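PDB 6FCG: glycoside hydrolase, GH17 family from Formosa sp. Hel1_33_131, which probably hydrolyses internal beta-1,3-glucosidic linkages of the algal storage glucan laminarin, as an endo-acting family 17 laminarinase. Local coordinates for residues A[115-121]-A[159-165]; A[192-196]-A[233-237]; A[243-248]-A[306-310]; A[322-328]-A[414-420]. All coordinates share one frame; numbering follows the deposited sequence.

Contact 1: A[115-121]-A[159-165]; sequences MYMMVGA and DIVKVIA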
loop_
_atom_site.group_PDB
_atom_site.type_symbol
_atom_site.label_atom_id
_atom_site.label_comp_id
_atom_site.label_asym_id
_atom_site.label_seq_id
_atom_site.Cartn_x
_atom_site.Cartn_y
_atom_site.Cartn_z
ATOM N N MET A 115 22.331 17.024 -45.413
ATOM C CA MET A 115 21.644 17.039 -44.122
ATOM C C MET A 115 21.123 18.437 -43.918
ATOM O O MET A 115 21.879 19.395 -44.067
ATOM C CB MET A 115 22.576 16.654 -42.958
ATOM C CG MET A 115 21.850 16.412 -41.633
ATOM S SD MET A 115 20.785 14.955 -41.630
ATOM C CE MET A 115 22.007 13.650 -41.636
ATOM N N TYR A 116 19.850 18.554 -43.563
ATOM C CA TYR A 116 19.219 19.844 -43.284
ATOM C C TYR A 116 18.843 19.977 -41.832
ATOM O O TYR A 116 18.818 18.991 -41.092
ATOM C CB TYR A 116 17.994 19.989 -44.139
ATOM C CG TYR A 116 18.337 19.858 -45.591
ATOM C CD1 TYR A 116 18.994 20.879 -46.263
ATOM C CD2 TYR A 116 18.047 18.697 -46.284
ATOM C CE1 TYR A 116 19.326 20.755 -47.593
ATOM C CE2 TYR A 116 18.365 18.566 -47.623
ATOM C CZ TYR A 116 18.992 19.599 -48.278
ATOM O OH TYR A 116 19.321 19.440 -49.600
ATOM N N MET A 117 18.595 21.206 -41.409
ATOM C CA MET A 117 18.326 21.500 -40.001
ATOM C C MET A 117 17.129 22.407 -39.755
ATOM O O MET A 117 16.955 23.418 -40.422
ATOM C CB MET A 117 19.545 22.118 -39.345
ATOM C CG MET A 117 19.410 22.250 -37.827
ATOM S SD MET A 117 20.932 22.618 -36.880
ATOM C CE MET A 117 22.089 21.482 -37.616
ATOM N N MET A 118 16.304 22.000 -38.783
ATOM C CA MET A 118 15.263 22.822 -38.136
ATOM C C MET A 118 15.882 23.350 -36.860
ATOM O O MET A 118 16.138 22.574 -35.956
ATOM C CB MET A 118 14.055 21.952 -37.828
ATOM C CG MET A 118 12.908 22.636 -37.090
ATOM S SD MET A 118 11.597 21.456 -36.648
ATOM C CE MET A 118 10.605 22.511 -35.610
ATOM N N VAL A 119 16.190 24.653 -36.806
ATOM C CA VAL A 119 16.902 25.241 -35.663
ATOM C C VAL A 119 15.923 25.789 -34.660
ATOM O O VAL A 119 15.081 26.608 -34.982
ATOM C CB VAL A 119 17.851 26.357 -36.067
ATOM C CG1 VAL A 119 18.412 27.070 -34.846
ATOM C CG2 VAL A 119 18.994 25.800 -36.869
ATOM N N GLY A 120 16.063 25.330 -33.423
ATOM C CA GLY A 120 15.242 25.770 -32.308
ATOM C C GLY A 120 15.868 26.929 -31.583
ATOM O O GLY A 120 17.034 26.880 -31.172
ATOM N N ALA A 121 15.081 27.992 -31.472
ATOM C CA ALA A 121 15.406 29.135 -30.637
ATOM C C ALA A 121 14.575 28.930 -29.379
ATOM O O ALA A 121 13.334 28.857 -29.464
ATOM C CB ALA A 121 15.020 30.427 -31.332
ATOM N N ASP A 159 22.422 26.970 -46.587
ATOM C CA ASP A 159 22.329 25.729 -47.346
ATOM C C ASP A 159 21.861 24.540 -46.495
ATOM O O ASP A 159 21.539 23.478 -47.043
ATOM C CB ASP A 159 23.690 25.406 -48.031
ATOM C CG ASP A 159 24.884 25.206 -47.017
ATOM O OD1 ASP A 159 25.220 26.136 -46.209
ATOM O OD2 ASP A 159 25.519 24.111 -47.079
ATOM N N ILE A 160 21.924 24.690 -45.166
ATOM C CA ILE A 160 21.575 23.646 -44.212
ATOM C C ILE A 160 20.316 24.012 -43.431
ATOM O O ILE A 160 19.388 23.206 -43.339
ATOM C CB ILE A 160 22.734 23.409 -43.231
ATOM C CG1 ILE A 160 23.973 22.933 -43.987
ATOM C CG2 ILE A 160 22.353 22.362 -42.171
ATOM C CD1 ILE A 160 25.246 23.057 -43.180
ATOM N N VAL A 161 20.301 25.213 -42.849
ATOM C CA VAL A 161 19.179 25.690 -42.027
ATOM C C VAL A 161 17.976 26.026 -42.912
ATOM O O VAL A 161 18.022 26.985 -43.683
ATOM C CB VAL A 161 19.581 26.927 -41.199
ATOM C CG1 VAL A 161 18.390 27.494 -40.445
ATOM C CG2 VAL A 161 20.690 26.563 -40.233
ATOM N N LYS A 162 16.919 25.234 -42.796
ATOM C CA LYS A 162 15.686 25.449 -43.554
ATOM C C LYS A 162 14.488 25.930 -42.749
ATOM O O LYS A 162 13.501 26.345 -43.338
ATOM C CB LYS A 162 15.295 24.155 -44.247
ATOM C CG LYS A 162 16.369 23.627 -45.160
ATOM C CD LYS A 162 16.635 24.569 -46.333
ATOM C CE LYS A 162 18.020 24.368 -46.923
ATOM N NZ LYS A 162 18.332 25.531 -47.772
ATOM N N VAL A 163 14.571 25.857 -41.421
ATOM C CA VAL A 163 13.473 26.248 -40.537
ATOM C C VAL A 163 14.050 26.848 -39.267
ATOM O O VAL A 163 15.048 26.364 -38.727
ATOM C CB VAL A 163 12.560 25.031 -40.172
ATOM C CG1 VAL A 163 11.485 25.414 -39.134
ATOM C CG2 VAL A 163 11.873 24.428 -41.390
ATOM N N ILE A 164 13.406 27.918 -38.798
ATOM C CA ILE A 164 13.584 28.368 -37.421
ATOM C C ILE A 164 12.282 28.139 -36.657
ATOM O O ILE A 164 11.236 28.570 -37.090
ATOM C CB ILE A 164 13.999 29.819 -37.330
ATOM C CG1 ILE A 164 15.336 30.021 -38.029
ATOM C CG2 ILE A 164 14.122 30.229 -35.863
ATOM C CD1 ILE A 164 15.822 31.456 -38.074
ATOM N N ALA A 165 12.388 27.454 -35.526
ATOM C CA ALA A 165 11.275 27.240 -34.605
ATOM C C ALA A 165 11.416 28.163 -33.412
ATOM O O ALA A 165 12.438 28.112 -32.694
ATOM C CB ALA A 165 11.262 25.806 -34.137
#

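Contact 2: A[192-196]-A[233-237]; sequences LQALK and EAVDY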
loop_
_atom_site.group_PDB
_atom_site.type_symbol
_atom_site.label_atom_id
_atom_site.label_comp_id
_atom_site.label_asym_id
_atom_site.label_seq_id
_atom_site.Cartn_x
_atom_site.Cartn_y
_atom_site.Cartn_z
ATOM N N LEU A 192 10.872 37.568 -37.166
ATOM C CA LEU A 192 11.536 36.740 -38.171
ATOM C C LEU A 192 10.897 36.857 -39.561
ATOM O O LEU A 192 11.616 36.917 -40.557
ATOM C CB LEU A 192 11.586 35.269 -37.722
ATOM C CG LEU A 192 12.482 34.918 -36.520
ATOM C CD1 LEU A 192 12.331 33.452 -36.171
ATOM C CD2 LEU A 192 13.944 35.210 -36.769
ATOM N N GLN A 193 9.568 36.906 -39.632
ATOM C CA GLN A 193 8.880 37.143 -40.912
ATOM C C GLN A 193 9.205 38.523 -41.516
ATOM O O GLN A 193 9.296 38.649 -42.739
ATOM C CB GLN A 193 7.360 37.012 -40.771
ATOM C CG GLN A 193 6.811 35.638 -40.384
ATOM C CD GLN A 193 7.143 34.525 -41.359
ATOM O OE1 GLN A 193 7.903 34.728 -42.296
ATOM N NE2 GLN A 193 6.539 33.361 -41.172
ATOM N N ALA A 194 9.399 39.524 -40.652
ATOM C CA ALA A 194 9.812 40.879 -41.058
ATOM C C ALA A 194 11.254 40.919 -41.587
ATOM O O ALA A 194 11.511 41.569 -42.603
ATOM C CB ALA A 194 9.654 41.874 -39.909
ATOM N N LEU A 195 12.183 40.229 -40.917
ATOM C CA LEU A 195 13.541 40.052 -41.458
ATOM C C LEU A 195 13.557 39.378 -42.832
ATOM O O LEU A 195 14.402 39.708 -43.653
ATOM C CB LEU A 195 14.429 39.257 -40.521
ATOM C CG LEU A 195 14.844 39.896 -39.192
ATOM C CD1 LEU A 195 15.713 38.877 -38.428
ATOM C CD2 LEU A 195 15.571 41.234 -39.341
ATOM N N LYS A 196 12.650 38.434 -43.080
ATOM C CA LYS A 196 12.567 37.819 -44.411
ATOM C C LYS A 196 12.070 38.808 -45.470
ATOM O O LYS A 196 12.627 38.904 -46.570
ATOM C CB LYS A 196 11.653 36.607 -44.418
ATOM C CG LYS A 196 12.105 35.454 -43.533
ATOM C CD LYS A 196 11.407 34.114 -43.825
ATOM C CE LYS A 196 9.988 34.246 -44.364
ATOM N NZ LYS A 196 9.216 32.984 -44.303
ATOM N N GLU A 233 -1.818 32.409 -38.091
ATOM C CA GLU A 233 -1.651 33.197 -39.336
ATOM C C GLU A 233 -0.202 33.490 -39.660
ATOM O O GLU A 233 0.170 33.429 -40.800
ATOM C CB GLU A 233 -2.403 34.574 -39.324
ATOM C CG GLU A 233 -3.951 34.511 -39.626
ATOM C CD GLU A 233 -4.357 34.101 -41.051
ATOM O OE1 GLU A 233 -3.571 33.543 -41.829
ATOM O OE2 GLU A 233 -5.549 34.263 -41.387
ATOM N N ALA A 234 0.602 33.839 -38.665
ATOM C CA ALA A 234 1.968 34.313 -38.908
ATOM C C ALA A 234 2.955 33.223 -39.289
ATOM O O ALA A 234 3.849 33.483 -40.087
ATOM C CB ALA A 234 2.488 35.072 -37.699
ATOM N N VAL A 235 2.814 32.016 -38.738
ATOM C CA VAL A 235 3.776 30.921 -39.027
ATOM C C VAL A 235 3.632 30.380 -40.444
ATOM O O VAL A 235 2.576 30.512 -41.052
ATOM C CB VAL A 235 3.676 29.722 -38.032
ATOM C CG1 VAL A 235 4.039 30.167 -36.636
ATOM C CG2 VAL A 235 2.316 29.044 -38.051
ATOM N N ASP A 236 4.695 29.800 -40.980
ATOM C CA ASP A 236 4.608 29.144 -42.297
ATOM C C ASP A 236 3.963 27.778 -42.166
ATOM O O ASP A 236 3.264 27.340 -43.084
ATOM C CB ASP A 236 5.973 29.055 -42.957
ATOM C CG ASP A 236 6.520 30.423 -43.339
ATOM O OD1 ASP A 236 5.982 31.030 -44.276
ATOM O OD2 ASP A 236 7.516 30.897 -42.715
ATOM N N TYR A 237 4.177 27.105 -41.026
ATOM C CA TYR A 237 3.476 25.856 -40.701
ATOM C C TYR A 237 3.385 25.649 -39.188
ATOM O O TYR A 237 4.011 26.383 -38.432
ATOM C CB TYR A 237 4.184 24.668 -41.366
ATOM C CG TYR A 237 5.460 24.172 -40.674
ATOM C CD1 TYR A 237 6.673 24.793 -40.880
ATOM C CD2 TYR A 237 5.440 23.049 -39.846
ATOM C CE1 TYR A 237 7.834 24.317 -40.276
ATOM C CE2 TYR A 237 6.585 22.570 -39.242
ATOM C CZ TYR A 237 7.781 23.209 -39.448
ATOM O OH TYR A 237 8.943 22.737 -38.858
HETATM O O HOH W 1 6.610 33.462 -45.399
#

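Contact 3: A[243-248]-A[306-310]; sequences YPMHDT and TGWAS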
loop_
_atom_site.group_PDB
_atom_site.type_symbol
_atom_site.label_atom_id
_atom_site.label_comp_id
_atom_site.label_asym_id
_atom_site.label_seq_id
_atom_site.Cartn_x
_atom_site.Cartn_y
_atom_site.Cartn_z
ATOM N N TYR A 243 2.119 12.800 -27.536
ATOM C CA TYR A 243 2.838 11.779 -26.763
ATOM C C TYR A 243 1.948 10.736 -26.098
ATOM O O TYR A 243 1.732 10.762 -24.893
ATOM C CB TYR A 243 3.743 12.453 -25.722
ATOM C CG TYR A 243 5.159 12.744 -26.219
ATOM C CD1 TYR A 243 6.114 11.735 -26.249
ATOM C CD2 TYR A 243 5.522 14.026 -26.657
ATOM C CE1 TYR A 243 7.394 11.986 -26.698
ATOM C CE2 TYR A 243 6.801 14.300 -27.116
ATOM C CZ TYR A 243 7.733 13.278 -27.137
ATOM O OH TYR A 243 9.014 13.503 -27.554
ATOM N N PRO A 244 1.431 9.788 -26.896
ATOM C CA PRO A 244 0.683 8.665 -26.326
ATOM C C PRO A 244 1.435 7.956 -25.185
ATOM O O PRO A 244 0.793 7.601 -24.195
ATOM C CB PRO A 244 0.466 7.716 -27.528
ATOM C CG PRO A 244 0.775 8.493 -28.739
ATOM C CD PRO A 244 1.302 9.844 -28.370
ATOM N N MET A 245 2.751 7.732 -25.327
ATOM C CA MET A 245 3.507 6.999 -24.300
ATOM C C MET A 245 3.262 7.595 -22.926
ATOM O O MET A 245 2.951 6.901 -21.986
ATOM C CB MET A 245 5.001 6.990 -24.584
ATOM C CG MET A 245 5.768 6.006 -23.704
ATOM S SD MET A 245 7.284 6.669 -22.998
ATOM C CE MET A 245 6.705 7.964 -21.927
ATOM N N HIS A 246 3.384 8.910 -22.830
ATOM C CA HIS A 246 3.115 9.596 -21.575
ATOM C C HIS A 246 1.680 9.434 -21.122
ATOM O O HIS A 246 1.436 9.296 -19.939
ATOM C CB HIS A 246 3.489 11.075 -21.682
ATOM C CG HIS A 246 4.962 11.293 -21.696
ATOM N ND1 HIS A 246 5.649 11.749 -22.801
ATOM C CD2 HIS A 246 5.893 11.058 -20.749
ATOM C CE1 HIS A 246 6.938 11.821 -22.519
ATOM N NE2 HIS A 246 7.110 11.408 -21.278
ATOM N N ASP A 247 0.742 9.486 -22.059
ATOM C CA ASP A 247 -0.648 9.355 -21.720
ATOM C C ASP A 247 -1.043 7.943 -21.297
ATOM O O ASP A 247 -2.035 7.792 -20.591
ATOM C CB ASP A 247 -1.546 9.921 -22.834
ATOM C CG ASP A 247 -1.542 11.454 -22.873
ATOM O OD1 ASP A 247 -1.105 12.090 -21.891
ATOM O OD2 ASP A 247 -2.011 12.047 -23.868
ATOM N N THR A 248 -0.240 6.920 -21.583
ATOM C CA THR A 248 -0.465 5.599 -20.937
ATOM C C THR A 248 -0.508 5.666 -19.387
ATOM O O THR A 248 -1.049 4.752 -18.738
ATOM C CB THR A 248 0.566 4.525 -21.285
ATOM O OG1 THR A 248 1.864 4.888 -20.786
ATOM C CG2 THR A 248 0.607 4.297 -22.762
ATOM N N THR A 306 7.388 13.322 -31.328
ATOM C CA THR A 306 6.722 12.210 -30.659
ATOM C C THR A 306 7.749 11.093 -30.471
ATOM O O THR A 306 8.731 11.031 -31.202
ATOM C CB THR A 306 5.495 11.702 -31.426
ATOM O OG1 THR A 306 4.776 10.781 -30.600
ATOM C CG2 THR A 306 5.897 10.994 -32.726
ATOM N N GLY A 307 7.514 10.218 -29.509
ATOM C CA GLY A 307 8.462 9.173 -29.181
ATOM C C GLY A 307 7.956 8.204 -28.131
ATOM O O GLY A 307 6.964 8.453 -27.471
ATOM N N TRP A 308 8.651 7.083 -27.996
ATOM C CA TRP A 308 8.264 6.012 -27.084
ATOM C C TRP A 308 9.528 5.365 -26.494
ATOM O O TRP A 308 10.252 4.682 -27.191
ATOM C CB TRP A 308 7.445 4.989 -27.871
ATOM C CG TRP A 308 6.677 4.050 -27.064
ATOM C CD1 TRP A 308 7.170 2.989 -26.343
ATOM C CD2 TRP A 308 5.272 4.033 -26.887
ATOM N NE1 TRP A 308 6.148 2.320 -25.728
ATOM C CE2 TRP A 308 4.970 2.949 -26.031
ATOM C CE3 TRP A 308 4.233 4.829 -27.352
ATOM C CZ2 TRP A 308 3.677 2.636 -25.647
ATOM C CZ3 TRP A 308 2.946 4.529 -26.968
ATOM C CH2 TRP A 308 2.677 3.436 -26.123
ATOM N N ALA A 309 9.782 5.596 -25.210
ATOM C CA ALA A 309 11.027 5.181 -24.599
ATOM C C ALA A 309 11.147 3.682 -24.440
ATOM O O ALA A 309 10.136 2.965 -24.307
ATOM C CB ALA A 309 11.194 5.878 -23.277
ATOM N N SER A 310 12.377 3.191 -24.472
ATOM C CA SER A 310 12.660 1.762 -24.370
ATOM C C SER A 310 12.839 1.289 -22.933
ATOM O O SER A 310 12.959 0.083 -22.702
ATOM C CB SER A 310 13.910 1.402 -25.159
ATOM O OG SER A 310 15.068 2.020 -24.620
HETATM O O HOH W 2 4.210 8.422 -27.710
#

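Contact 4: A[322-328]-A[414-420]; sequences KATDEYK and FLEVELP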
loop_
_atom_site.group_PDB
_atom_site.type_symbol
_atom_site.label_atom_id
_atom_site.label_comp_id
_atom_site.label_asym_id
_atom_site.label_seq_id
_atom_site.Cartn_x
_atom_site.Cartn_y
_atom_site.Cartn_z
ATOM N N LYS A 322 3.528 -0.336 -18.108
ATOM C CA LYS A 322 4.071 -1.419 -18.974
ATOM C C LYS A 322 4.266 -0.989 -20.440
ATOM O O LYS A 322 4.164 -1.810 -21.351
ATOM C CB LYS A 322 3.194 -2.690 -18.937
ATOM C CG LYS A 322 2.636 -3.099 -17.591
ATOM C CD LYS A 322 3.655 -3.768 -16.716
ATOM C CE LYS A 322 2.880 -4.427 -15.589
ATOM N NZ LYS A 322 3.670 -4.589 -14.357
ATOM N N ALA A 323 4.544 0.282 -20.660
ATOM C CA ALA A 323 4.693 0.814 -22.007
ATOM C C ALA A 323 6.104 0.656 -22.562
ATOM O O ALA A 323 6.282 0.302 -23.717
ATOM C CB ALA A 323 4.307 2.278 -22.009
ATOM N N THR A 324 7.105 0.887 -21.731
ATOM C CA THR A 324 8.459 1.030 -22.197
ATOM C C THR A 324 9.251 -0.277 -22.361
ATOM O O THR A 324 9.453 -0.997 -21.404
ATOM C CB THR A 324 9.251 1.920 -21.245
ATOM O OG1 THR A 324 9.184 1.391 -19.918
ATOM C CG2 THR A 324 8.690 3.316 -21.264
ATOM N N ASP A 325 9.690 -0.527 -23.596
ATOM C CA ASP A 325 10.667 -1.563 -23.967
ATOM C C ASP A 325 10.985 -1.380 -25.456
ATOM O O ASP A 325 10.253 -0.671 -26.156
ATOM C CB ASP A 325 10.151 -2.990 -23.669
ATOM C CG ASP A 325 8.858 -3.309 -24.402
ATOM O OD1 ASP A 325 8.906 -3.402 -25.652
ATOM O OD2 ASP A 325 7.805 -3.481 -23.724
ATOM N N GLU A 326 12.022 -2.046 -25.956
ATOM C CA GLU A 326 12.465 -1.822 -27.329
ATOM C C GLU A 326 11.509 -2.322 -28.402
ATOM O O GLU A 326 11.518 -1.808 -29.544
ATOM C CB GLU A 326 13.826 -2.436 -27.562
ATOM C CG GLU A 326 14.925 -1.739 -26.771
ATOM C CD GLU A 326 16.325 -2.274 -27.042
ATOM O OE1 GLU A 326 16.544 -2.941 -28.082
ATOM O OE2 GLU A 326 17.216 -2.014 -26.212
ATOM N N TYR A 327 10.687 -3.313 -28.050
ATOM C CA TYR A 327 9.728 -3.891 -28.991
ATOM C C TYR A 327 8.576 -2.927 -29.240
ATOM O O TYR A 327 8.203 -2.652 -30.385
ATOM C CB TYR A 327 9.220 -5.243 -28.464
ATOM C CG TYR A 327 8.287 -6.007 -29.385
ATOM C CD1 TYR A 327 8.669 -6.332 -30.687
ATOM C CD2 TYR A 327 7.055 -6.467 -28.939
ATOM C CE1 TYR A 327 7.832 -7.061 -31.527
ATOM C CE2 TYR A 327 6.217 -7.200 -29.771
ATOM C CZ TYR A 327 6.614 -7.496 -31.058
ATOM O OH TYR A 327 5.784 -8.215 -31.866
ATOM N N LYS A 328 7.989 -2.419 -28.170
ATOM C CA LYS A 328 6.893 -1.480 -28.324
ATOM C C LYS A 328 7.374 -0.185 -28.953
ATOM O O LYS A 328 6.612 0.436 -29.674
ATOM C CB LYS A 328 6.178 -1.207 -27.003
ATOM C CG LYS A 328 5.436 -2.412 -26.491
ATOM C CD LYS A 328 4.442 -2.005 -25.436
ATOM C CE LYS A 328 4.691 -2.645 -24.080
ATOM N NZ LYS A 328 4.360 -4.010 -23.800
ATOM N N PHE A 414 12.004 -10.530 -25.780
ATOM C CA PHE A 414 10.637 -10.877 -25.459
ATOM C C PHE A 414 10.443 -11.271 -24.007
ATOM O O PHE A 414 9.399 -10.954 -23.426
ATOM C CB PHE A 414 10.110 -11.961 -26.427
ATOM C CG PHE A 414 9.597 -11.413 -27.721
ATOM C CD1 PHE A 414 10.042 -10.186 -28.224
ATOM C CD2 PHE A 414 8.679 -12.120 -28.457
ATOM C CE1 PHE A 414 9.557 -9.691 -29.425
ATOM C CE2 PHE A 414 8.203 -11.625 -29.662
ATOM C CZ PHE A 414 8.645 -10.408 -30.150
ATOM N N LEU A 415 11.427 -11.936 -23.409
ATOM C CA LEU A 415 11.346 -12.236 -21.975
ATOM C C LEU A 415 11.195 -10.975 -21.118
ATOM O O LEU A 415 10.430 -10.974 -20.141
ATOM C CB LEU A 415 12.539 -13.068 -21.511
ATOM C CG LEU A 415 12.623 -14.514 -22.021
ATOM C CD1 LEU A 415 13.923 -15.169 -21.556
ATOM C CD2 LEU A 415 11.442 -15.356 -21.549
ATOM N N GLU A 416 11.908 -9.910 -21.496
ATOM C CA GLU A 416 11.855 -8.653 -20.762
ATOM C C GLU A 416 10.585 -7.856 -21.058
ATOM O O GLU A 416 10.176 -7.079 -20.215
ATOM C CB GLU A 416 13.056 -7.775 -21.049
ATOM C CG GLU A 416 14.408 -8.420 -20.810
ATOM C CD GLU A 416 15.532 -7.399 -20.564
ATOM O OE1 GLU A 416 15.250 -6.206 -20.753
ATOM O OE2 GLU A 416 16.687 -7.740 -20.206
ATOM N N VAL A 417 9.965 -8.046 -22.216
ATOM C CA VAL A 417 8.741 -7.311 -22.559
ATOM C C VAL A 417 7.545 -7.808 -21.721
ATOM O O VAL A 417 7.341 -8.998 -21.584
ATOM C CB VAL A 417 8.371 -7.472 -24.066
ATOM C CG1 VAL A 417 7.050 -6.790 -24.366
ATOM C CG2 VAL A 417 9.419 -6.901 -25.017
ATOM N N GLU A 418 6.777 -6.866 -21.166
ATOM C CA GLU A 418 5.528 -7.165 -20.486
ATOM C C GLU A 418 4.353 -6.749 -21.350
ATOM O O GLU A 418 4.496 -5.915 -22.228
ATOM C CB GLU A 418 5.491 -6.458 -19.137
ATOM C CG GLU A 418 6.661 -6.870 -18.241
ATOM C CD GLU A 418 6.525 -6.433 -16.803
ATOM O OE1 GLU A 418 7.536 -5.905 -16.308
ATOM O OE2 GLU A 418 5.453 -6.580 -16.183
ATOM N N LEU A 419 3.195 -7.359 -21.106
ATOM C CA LEU A 419 1.957 -6.976 -21.798
ATOM C C LEU A 419 1.312 -5.756 -21.162
ATOM O O LEU A 419 1.523 -5.478 -19.985
ATOM C CB LEU A 419 0.928 -8.113 -21.839
ATOM C CG LEU A 419 1.309 -9.172 -22.874
ATOM C CD1 LEU A 419 1.916 -10.379 -22.189
ATOM C CD2 LEU A 419 0.107 -9.592 -23.687
ATOM N N PRO A 420 0.496 -5.031 -21.946
ATOM C CA PRO A 420 -0.247 -3.935 -21.341
ATOM C C PRO A 420 -1.206 -4.458 -20.267
ATOM O O PRO A 420 -1.591 -5.617 -20.304
ATOM C CB PRO A 420 -1.012 -3.336 -22.515
ATOM C CG PRO A 420 -0.289 -3.788 -23.745
ATOM C CD PRO A 420 0.314 -5.104 -23.410
HETATM O O HOH W 3 7.339 -3.988 -21.101
#

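Contact 1: A[115-121]-A[159-165]
V119 is gripped by two backbone bonds: its N donates to V163 O at 2.8 Å and its O accepts from A165 N at 2.9 Å. A121 N then binds A165 O. Further back, M117 N donates to I160 O, and K162 N donates to M117 O at 3.0 Å. The register slips by one residue between M117 and M118, which makes a beta bulge near K162. On one face the extended chain of M118 lays CG on V163 CG1 (3.7 Å) and CE on A165 CB (3.7 Å). On the other, V119 CG2 touches V161 CG2 at 3.8 Å. The Y116 ring has I160 O and D159 O at its edge, and K162 CE lies 3.7 Å from its CD1. The Y116 hydroxyl bonds E114; K162 NZ bonds P158 O and V38 O. With an alanine in place of Y116, the K162 chain would probably lose its ring partner and be freer to turn. These are neighbouring parallel strands of the TIM barrel, with M117 facing helix 95-109. Backbone bonds set the register, and apolar side chains fill both faces.

Contact 2: A[192-196]-A[233-237]
Q193 and K196 make a polar, partly buried side-chain contact with A234 and D236, between helix 182-197 and the turn from helix 226-234 into strand 238-241. D236 OD2 is the hub. Q193 NE2 donates to it at 3.1 Å, with an N-H...O angle of 162°. The donor comes from above the carboxylate plane, yet the oxygen lies close to the amide plane, because the two flat groups are turned 77° apart. The same NE2 reaches A234 O at 2.9 Å, in the carbonyl plane, and so holds the last residue of the helix. The Q193 chain bends at chi2 (-60°), which swings the amide toward A234 O and D236 OD2. In the TIM barrel the two helices belong to the outer layer, and the tie joins helix 182-197 to the end of helix 226-234, beside strand 206-212. K196 NZ forms a salt bridge with D236 OD2 at 3.1 Å; as a hydrogen bond it is weak. NZ also bonds Q193 OE1 weakly, and L205 O. A water links the pair a second way, 2.9 Å from K196 NZ and 2.8 Å from D236 OD1. I207 N, from strand 206-212, gives D236 OD2 a further donor.

Contact 3: A[243-248]-A[306-310]
M245 and W308 both set CG anti to the backbone N (chi1 -168° and -164°), and this brings the methionine chain over the indole face. M245 CG lies 3.9 Å from the centroid of the W308 five-membered ring, a CH-pi contact, and M245 CB rests 3.6 Å from W308 CE3. Bends at chi2 and chi3 carry the sulfur onward. It stays above the indole at a distance, as a Met-aromatic contact, and accepts a weak bond from A309 N (3.5 Å to M245 SD). P244 CB sits at the indole edge, 4.1 Å from W308 CZ3. The Y243 ring offers a face to T306 CA, which is 4.1 Å from its centroid. A water bridges M245 N (2.9 Å) and G307 O (2.8 Å). Replacing W308 with an alanine would probably open a gap beneath M245 and leave A323 O without the indole N-H that it accepts. The Y243 hydroxyl bonds E305, the last residue of strand 301-305. The contact thus lies just past the C-terminal ends of strands 238-241 and 301-305, the end at which TIM-barrel enzymes carry their active sites. Helix 266-294 packs on W308 through M274 and A277, and F332 of helix 326-342 meets its ring.

Contact 4: A[322-328]-A[414-420]
Y327 and F414 meet edge-to-face. The F414 edge, at CE1 and CZ, points at the face of the Y327 ring, with centroids 4.7 Å apart and planes at 57°. Y327 reaches it because CG is anti to the backbone N (chi1 -176°), and its CB meanwhile rests 3.8 Å from V417 CG2. V417 lies across the D325 carboxylate at about a right angle. Both its methyls lie over one face of the group: CG1 is 3.5 Å from D325 OD2 and CG2 is 3.6 Å from D325 OD1. D325 is the N-cap of helix 326-342. Its OD1 accepts from K328 N at 2.9 Å on the syn side, and weakly from Y327 N. With chi1 at 59°, CG stands between the backbone N and the carbonyl carbon, which turns the carboxylate back onto the helix start. D325 OD2 faces the other way. It pairs with K328 NZ in a salt bridge, and a water passes its reach on to E418 N. K328 NZ also points at E418 O, but the modelled distance is too short to trust. The K322 chain crosses that of E418 at a slant, and its NZ makes a salt bridge to E418 OE2 at 3.2 Å, weak as a hydrogen bond; its stronger partner is A318 O. E418 also lies close to E418 of the second subunit, and E416 makes a salt bridge to R269 there. Charged pairs thus flank an apolar patch of Y327, F414 and V417, and K322 may ease the like charges at the subunit interface.

How the contacts relate
The four contacts follow one another along the chain; none nests or crosses. Contact 1 comes first and closes a loop of 37 residues, joining two adjacent strands of the barrel. Contact 2 closes a loop of similar length on the outer helices. The two touch through Y237, which packs on M118 and V163, and through L192 on I164. Contact 3 spans 57 residues and joins the start of helix 244-250 to the loop after strand 301-305. Contact 4 closes the longest loop, 85 residues, and brings the C-terminal region onto helix 326-342. Contacts 3 and 4 meet where W308 NE1 probably bonds A323 O. Contacts 1 and 4 are about 35 Å apart between centres.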